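Long-range contact in mannitol dehydrogenase (Helicobacter pylori, PDB 3TWO), which probably interconverts cinnamyl alcohols and their aldehydes, as a zinc-containing dehydrogenase that uses NADP(H): residues D31-I36 with N135-E140. Residues are numbered along the deposited sequence; the frame is centred on the assembly and turned at random.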
ATOM      1  N   ASP B  31       5.640  -3.874 -39.008  1.00 37.25           N
ATOM      2  CA  ASP B  31       6.412  -4.846 -38.200  1.00 35.32           C
ATOM      3  C   ASP B  31       7.895  -4.809 -38.571  1.00 35.08           C
ATOM      4  O   ASP B  31       8.276  -4.361 -39.668  1.00 35.10           O
ATOM      5  CB  ASP B  31       5.915  -6.288 -38.450  1.00 34.47           C
ATOM      6  CG  ASP B  31       4.522  -6.555 -37.890  1.00 35.80           C
ATOM      7  OD1 ASP B  31       4.144  -5.920 -36.879  1.00 32.81           O
ATOM      8  OD2 ASP B  31       3.804  -7.421 -38.470  1.00 37.07           O
ATOM      9  N   VAL B  32       8.712  -5.337 -37.675  1.00 34.26           N
ATOM     10  CA  VAL B  32      10.088  -5.716 -37.995  1.00 34.60           C
ATOM     11  C   VAL B  32      10.339  -7.164 -37.572  1.00 34.84           C
ATOM     12  O   VAL B  32       9.753  -7.651 -36.601  1.00 33.71           O
ATOM     13  CB  VAL B  32      11.118  -4.808 -37.266  1.00 34.88           C
ATOM     14  CG1 VAL B  32      10.854  -3.362 -37.650  1.00 34.48           C
ATOM     15  CG2 VAL B  32      11.061  -4.991 -35.709  1.00 31.16           C
ATOM     16  N   LEU B  33      11.186  -7.833 -38.342  1.00 34.99           N
ATOM     17  CA  LEU B  33      11.644  -9.210 -38.106  1.00 33.98           C
ATOM     18  C   LEU B  33      13.024  -9.094 -37.495  1.00 33.10           C
ATOM     19  O   LEU B  33      13.936  -8.526 -38.100  1.00 34.84           O
ATOM     20  CB  LEU B  33      11.761  -9.954 -39.455  1.00 34.07           C
ATOM     21  CG  LEU B  33      12.450 -11.314 -39.507  1.00 33.84           C
ATOM     22  CD1 LEU B  33      11.896 -12.203 -38.448  1.00 32.70           C
ATOM     23  CD2 LEU B  33      12.331 -11.965 -40.948  1.00 39.01           C
ATOM     24  N   ILE B  34      13.173  -9.627 -36.295  1.00 32.80           N
ATOM     25  CA  ILE B  34      14.390  -9.541 -35.540  1.00 31.10           C
ATOM     26  C   ILE B  34      14.980 -10.918 -35.447  1.00 31.87           C
ATOM     27  O   ILE B  34      14.286 -11.874 -35.061  1.00 32.52           O
ATOM     28  CB  ILE B  34      14.076  -9.009 -34.131  1.00 30.52           C
ATOM     29  CG1 ILE B  34      13.582  -7.536 -34.214  1.00 30.44           C
ATOM     30  CG2 ILE B  34      15.293  -9.226 -33.210  1.00 27.46           C
ATOM     31  CD1 ILE B  34      12.935  -6.965 -32.917  1.00 27.28           C
ATOM     32  N   ASP B  35      16.249 -11.036 -35.815  1.00 32.66           N
ATOM     33  CA  ASP B  35      17.039 -12.219 -35.509  1.00 34.38           C
ATOM     34  C   ASP B  35      17.533 -12.089 -34.072  1.00 32.08           C
ATOM     35  O   ASP B  35      18.215 -11.122 -33.751  1.00 32.29           O
ATOM     36  CB  ASP B  35      18.290 -12.315 -36.407  1.00 36.15           C
ATOM     37  CG  ASP B  35      18.099 -13.252 -37.567  1.00 44.56           C
ATOM     38  OD1 ASP B  35      16.958 -13.425 -38.046  1.00 48.18           O
ATOM     39  OD2 ASP B  35      19.120 -13.829 -38.019  1.00 54.88           O
ATOM     40  N   ILE B  36      17.240 -13.079 -33.248  1.00 30.10           N
ATOM     41  CA  ILE B  36      17.545 -13.021 -31.816  1.00 28.65           C
ATOM     42  C   ILE B  36      18.964 -13.540 -31.527  1.00 29.28           C
ATOM     43  O   ILE B  36      19.312 -14.665 -31.903  1.00 29.32           O
ATOM     44  CB  ILE B  36      16.518 -13.801 -31.022  1.00 28.16           C
ATOM     45  CG1 ILE B  36      15.141 -13.130 -31.144  1.00 24.56           C
ATOM     46  CG2 ILE B  36      16.923 -13.916 -29.532  1.00 26.58           C
ATOM     47  CD1 ILE B  36      14.022 -13.887 -30.401  1.00 27.51           C
ATOM     48  N   ASN B 135      14.057 -16.023 -33.800  1.00 28.35           N
ATOM     49  CA  ASN B 135      13.594 -14.765 -34.353  1.00 28.69           C
ATOM     50  C   ASN B 135      12.280 -14.381 -33.704  1.00 28.67           C
ATOM     51  O   ASN B 135      11.696 -15.201 -32.984  1.00 28.41           O
ATOM     52  CB  ASN B 135      13.463 -14.858 -35.911  1.00 28.91           C
ATOM     53  CG  ASN B 135      12.406 -15.851 -36.360  1.00 28.54           C
ATOM     54  OD1 ASN B 135      11.338 -15.971 -35.749  1.00 32.17           O
ATOM     55  ND2 ASN B 135      12.674 -16.551 -37.479  1.00 27.84           N
ATOM     56  N   ILE B 136      11.811 -13.165 -33.985  1.00 28.39           N
ATOM     57  CA  ILE B 136      10.554 -12.677 -33.446  1.00 28.36           C
ATOM     58  C   ILE B 136      10.101 -11.544 -34.375  1.00 30.47           C
ATOM     59  O   ILE B 136      10.969 -10.849 -35.008  1.00 31.22           O
ATOM     60  CB  ILE B 136      10.664 -12.219 -31.957  1.00 28.87           C
ATOM     61  CG1 ILE B 136       9.270 -12.082 -31.334  1.00 27.03           C
ATOM     62  CG2 ILE B 136      11.450 -10.915 -31.801  1.00 24.65           C
ATOM     63  CD1 ILE B 136       9.271 -11.826 -29.863  1.00 26.51           C
ATOM     64  N   VAL B 137       8.778 -11.399 -34.524  1.00 29.44           N
ATOM     65  CA  VAL B 137       8.183 -10.360 -35.399  1.00 29.97           C
ATOM     66  C   VAL B 137       7.427  -9.378 -34.500  1.00 28.72           C
ATOM     67  O   VAL B 137       6.488  -9.791 -33.830  1.00 28.75           O
ATOM     68  CB  VAL B 137       7.194 -10.985 -36.482  1.00 31.21           C
ATOM     69  CG1 VAL B 137       6.629  -9.914 -37.422  1.00 31.23           C
ATOM     70  CG2 VAL B 137       7.896 -12.065 -37.300  1.00 31.49           C
ATOM     71  N   VAL B 138       7.841  -8.110 -34.460  1.00 27.96           N
ATOM     72  CA  VAL B 138       7.301  -7.145 -33.514  1.00 28.58           C
ATOM     73  C   VAL B 138       6.882  -5.838 -34.208  1.00 29.92           C
ATOM     74  O   VAL B 138       7.641  -5.319 -35.046  1.00 29.42           O
ATOM     75  CB  VAL B 138       8.343  -6.820 -32.400  1.00 28.98           C
ATOM     76  CG1 VAL B 138       7.732  -5.900 -31.355  1.00 27.56           C
ATOM     77  CG2 VAL B 138       8.854  -8.099 -31.736  1.00 26.64           C
ATOM     78  N   ASP B 139       5.672  -5.332 -33.872  1.00 30.20           N
ATOM     79  CA  ASP B 139       5.235  -3.976 -34.295  1.00 31.44           C
ATOM     80  C   ASP B 139       6.340  -2.956 -33.873  1.00 31.02           C
ATOM     81  O   ASP B 139       6.842  -3.028 -32.734  1.00 29.05           O
ATOM     82  CB  ASP B 139       3.907  -3.608 -33.637  1.00 31.74           C
ATOM     83  CG  ASP B 139       3.389  -2.219 -34.070  1.00 34.21           C
ATOM     84  OD1 ASP B 139       3.986  -1.225 -33.662  1.00 34.85           O
ATOM     85  OD2 ASP B 139       2.394  -2.115 -34.832  1.00 39.01           O
ATOM     86  N   GLU B 140       6.726  -2.070 -34.788  1.00 30.48           N
ATOM     87  CA  GLU B 140       7.891  -1.177 -34.566  1.00 32.67           C
ATOM     88  C   GLU B 140       7.837  -0.272 -33.341  1.00 31.77           C
ATOM     89  O   GLU B 140       8.906   0.189 -32.882  1.00 31.93           O
ATOM     90  CB  GLU B 140       8.191  -0.297 -35.795  1.00 34.09           C
ATOM     91  CG  GLU B 140       6.990   0.473 -36.288  1.00 39.30           C
ATOM     92  CD  GLU B 140       7.359   1.662 -37.141  1.00 46.28           C
ATOM     93  OE1 GLU B 140       6.425   2.428 -37.505  1.00 50.60           O
ATOM     94  OE2 GLU B 140       8.565   1.838 -37.432  1.00 47.08           O
TER
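Val-32 and Val-138 face each other as a hydrogen-bonded pair between residues 31-36 of strand 31-40 and the antiparallel strand 135-139. Val-32 N gives its hydrogen to Val-138 O at 2.8 Å. Val-138 N returns a bond to Val-32 O. Ile-34 and Ile-136 form the next such pair: Ile-34 N reaches Ile-136 O at 2.8 Å, almost straight (173°). The return bond, Ile-136 N to Ile-34 O, is more bent (145°).

The tight part is the face carrying Val-32, Ile-34, Ile-136 and Val-138. With Ile-136 CG1 anti to the backbone N (chi1 -165°) and leading away, CG2 lies between N and the carbonyl carbon and meets Ile-34 CB at 4.0 Å. Ile-36 reaches back, laying CD1 4.1 Å from Ile-136 CB and also over the Asn-135 carbonyl. Val-86 and Val-88 of strand 85-88 pack on Ile-34, and Val-88 also meets Val-138.

Packing beyond this face is mixed. Leu-33 CD1 touches Val-137 CG2 at 4.2 Å and sits beside Asn-135 CB. Val-3 covers this group. The amide of Asn-135 is buried but satisfied by Ser-5 OG and Gln-4 O. Buried Asp-31 sets CB 3.8 Å from Val-137 CG1, and its OD2 accepts from Gly-28 N.

The loose side is at Asp-35 and Asp-139, both partly exposed. Asp-35 OD2 has long, weak ion pairs with Lys-71 and Lys-344. Asp-139 turns outward to Asn-141. Its OD2 stays 4.7 Å from Asp-31 OD1; these like charges may disfavour ionisation of both unless outside partners offset it.

The pairing belongs to the GroES-like domain. Its chemistry implies a junction held by main-chain bonds and aliphatic contact, with carboxylates kept to the ends.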